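Local structure of putative alcohol dehydrogenase (4J6F) at residues G160-Y165 with S359-A364. The protein probably acts as a nicotinamide-dependent alcohol dehydrogenase of the medium-chain dehydrogenase/reductase family, perhaps with bound zinc. Numbering follows the deposited sequence.
Sequences GGYAEY and SEFHRA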
loop_
_atom_site.group_PDB
_atom_site.type_symbol
_atom_site.label_atom_id
_atom_site.label_comp_id
_atom_site.label_asym_id
_atom_site.label_seq_id
_atom_site.Cartn_x
_atom_site.Cartn_y
_atom_site.Cartn_z
ATOM N N GLY A 160 28.784 9.287 12.506
ATOM C CA GLY A 160 28.238 10.405 11.712
ATOM C C GLY A 160 28.812 11.773 12.039
ATOM O O GLY A 160 29.966 11.885 12.426
ATOM N N GLY A 161 28.009 12.819 11.894
ATOM C CA GLY A 161 28.527 14.189 11.950
ATOM C C GLY A 161 28.501 14.985 13.252
ATOM O O GLY A 161 28.881 16.159 13.264
ATOM N N TYR A 162 28.067 14.386 14.348
ATOM C CA TYR A 162 28.132 15.096 15.615
ATOM C C TYR A 162 29.505 14.927 16.242
ATOM O O TYR A 162 29.649 14.432 17.345
ATOM C CB TYR A 162 27.048 14.605 16.559
ATOM C CG TYR A 162 25.662 14.902 16.068
ATOM C CD1 TYR A 162 25.404 16.035 15.331
ATOM C CD2 TYR A 162 24.614 14.049 16.340
ATOM C CE1 TYR A 162 24.139 16.310 14.874
ATOM C CE2 TYR A 162 23.349 14.316 15.885
ATOM C CZ TYR A 162 23.121 15.448 15.154
ATOM O OH TYR A 162 21.864 15.723 14.713
ATOM N N ALA A 163 30.502 15.399 15.513
ATOM C CA ALA A 163 31.914 15.314 15.855
ATOM C C ALA A 163 32.646 16.370 15.022
ATOM O O ALA A 163 32.025 16.994 14.138
ATOM C CB ALA A 163 32.434 13.932 15.529
ATOM N N GLU A 164 33.939 16.590 15.303
ATOM C CA GLU A 164 34.752 17.567 14.547
ATOM C C GLU A 164 35.258 17.010 13.207
ATOM O O GLU A 164 35.532 17.776 12.281
ATOM C CB GLU A 164 35.927 18.077 15.373
ATOM C CG GLU A 164 35.515 18.884 16.589
ATOM C CD GLU A 164 36.685 19.289 17.484
ATOM O OE1 GLU A 164 37.559 18.445 17.808
ATOM O OE2 GLU A 164 36.714 20.468 17.883
ATOM N N TYR A 165 35.368 15.684 13.113
ATOM C CA TYR A 165 35.863 15.016 11.915
ATOM C C TYR A 165 35.059 13.767 11.621
ATOM O O TYR A 165 34.539 13.134 12.531
ATOM C CB TYR A 165 37.340 14.654 12.077
ATOM C CG TYR A 165 38.220 15.856 12.265
ATOM C CD1 TYR A 165 38.673 16.583 11.165
ATOM C CD2 TYR A 165 38.580 16.289 13.541
ATOM C CE1 TYR A 165 39.464 17.705 11.327
ATOM C CE2 TYR A 165 39.376 17.413 13.709
ATOM C CZ TYR A 165 39.809 18.112 12.595
ATOM O OH TYR A 165 40.601 19.219 12.743
ATOM N N SER A 359 28.748 21.701 21.694
ATOM C CA SER A 359 28.833 21.675 23.145
ATOM C C SER A 359 27.480 21.849 23.833
ATOM O O SER A 359 27.371 21.647 25.029
ATOM C CB SER A 359 29.787 22.752 23.634
ATOM O OG SER A 359 29.328 24.023 23.222
ATOM N N GLU A 360 26.450 22.226 23.098
ATOM C CA GLU A 360 25.141 22.386 23.714
ATOM C C GLU A 360 24.076 21.467 23.077
ATOM O O GLU A 360 22.904 21.848 22.867
ATOM C CB GLU A 360 24.745 23.858 23.715
ATOM C CG GLU A 360 25.440 24.632 24.822
ATOM C CD GLU A 360 25.512 26.130 24.577
ATOM O OE1 GLU A 360 24.661 26.664 23.833
ATOM O OE2 GLU A 360 26.437 26.768 25.133
ATOM N N PHE A 361 24.505 20.234 22.804
ATOM C CA PHE A 361 23.649 19.225 22.204
ATOM C C PHE A 361 22.356 18.913 22.978
ATOM O O PHE A 361 21.314 18.662 22.369
ATOM C CB PHE A 361 24.424 17.939 21.928
ATOM C CG PHE A 361 23.781 17.092 20.875
ATOM C CD1 PHE A 361 24.090 17.281 19.536
ATOM C CD2 PHE A 361 22.813 16.136 21.212
ATOM C CE1 PHE A 361 23.475 16.513 18.561
ATOM C CE2 PHE A 361 22.192 15.369 20.240
ATOM C CZ PHE A 361 22.526 15.558 18.913
ATOM N N HIS A 362 22.420 18.927 24.305
ATOM C CA HIS A 362 21.248 18.630 25.114
ATOM C C HIS A 362 20.180 19.688 24.890
ATOM O O HIS A 362 18.999 19.361 24.723
ATOM C CB HIS A 362 21.624 18.471 26.591
ATOM C CG HIS A 362 22.405 17.219 26.874
ATOM N ND1 HIS A 362 22.017 16.291 27.817
ATOM C CD2 HIS A 362 23.541 16.729 26.315
ATOM C CE1 HIS A 362 22.885 15.293 27.837
ATOM N NE2 HIS A 362 23.814 15.532 26.931
ATOM N N ARG A 363 20.605 20.948 24.833
ATOM C CA ARG A 363 19.687 22.046 24.570
ATOM C C ARG A 363 19.137 21.915 23.149
ATOM O O ARG A 363 17.937 22.108 22.924
ATOM C CB ARG A 363 20.380 23.393 24.774
ATOM C CG ARG A 363 19.435 24.583 24.845
ATOM C CD ARG A 363 20.194 25.904 24.912
ATOM N NE ARG A 363 20.112 26.633 23.646
ATOM C CZ ARG A 363 21.143 26.883 22.838
ATOM N NH1 ARG A 363 20.952 27.548 21.699
ATOM N NH2 ARG A 363 22.363 26.474 23.162
ATOM N N ALA A 364 20.016 21.563 22.206
ATOM C CA ALA A 364 19.634 21.370 20.805
ATOM C C ALA A 364 18.557 20.308 20.627
ATOM O O ALA A 364 17.570 20.524 19.921
ATOM C CB ALA A 364 20.842 21.008 19.974
#
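Phe361 sets the edge of its ring over one face of Tyr162, with CE1 standing 3.3 Å above the tyrosine plane, over the ring centre. The pair is a T-shaped (edge-to-face) stack: the centroids lie 4.6 Å apart and the planes are turned 65° to each other. Phe361 CZ, at the same height as CE1, lies off-centre beyond the rim beside Tyr162 CE2, at 3.4 Å from that atom. Phe361 starts the helix 361-370, Glu360 being its N-cap, and with CG anti to the backbone N (chi1 -158°) its ring extends to Tyr162, the centre of an inverse gamma turn in the loop before strand 165-169. Met73 touches both side chains, while Val37 and Leu48 pack against Phe361. The phenol is anchored separately, its OH hydrogen-bonded to Asp77 OD2, which holds the ring at its other end. With an alanine at Tyr162, the Phe361 edge would probably lose its aromatic face and Asp77 its hydroxyl partner. Residues far apart in sequence thus meet through buried aromatic carbon, an apolar contact that joins the loop leading into strand 165-169 to the helix that follows strand 352-357, and leaves polar bonding to the phenol's far end.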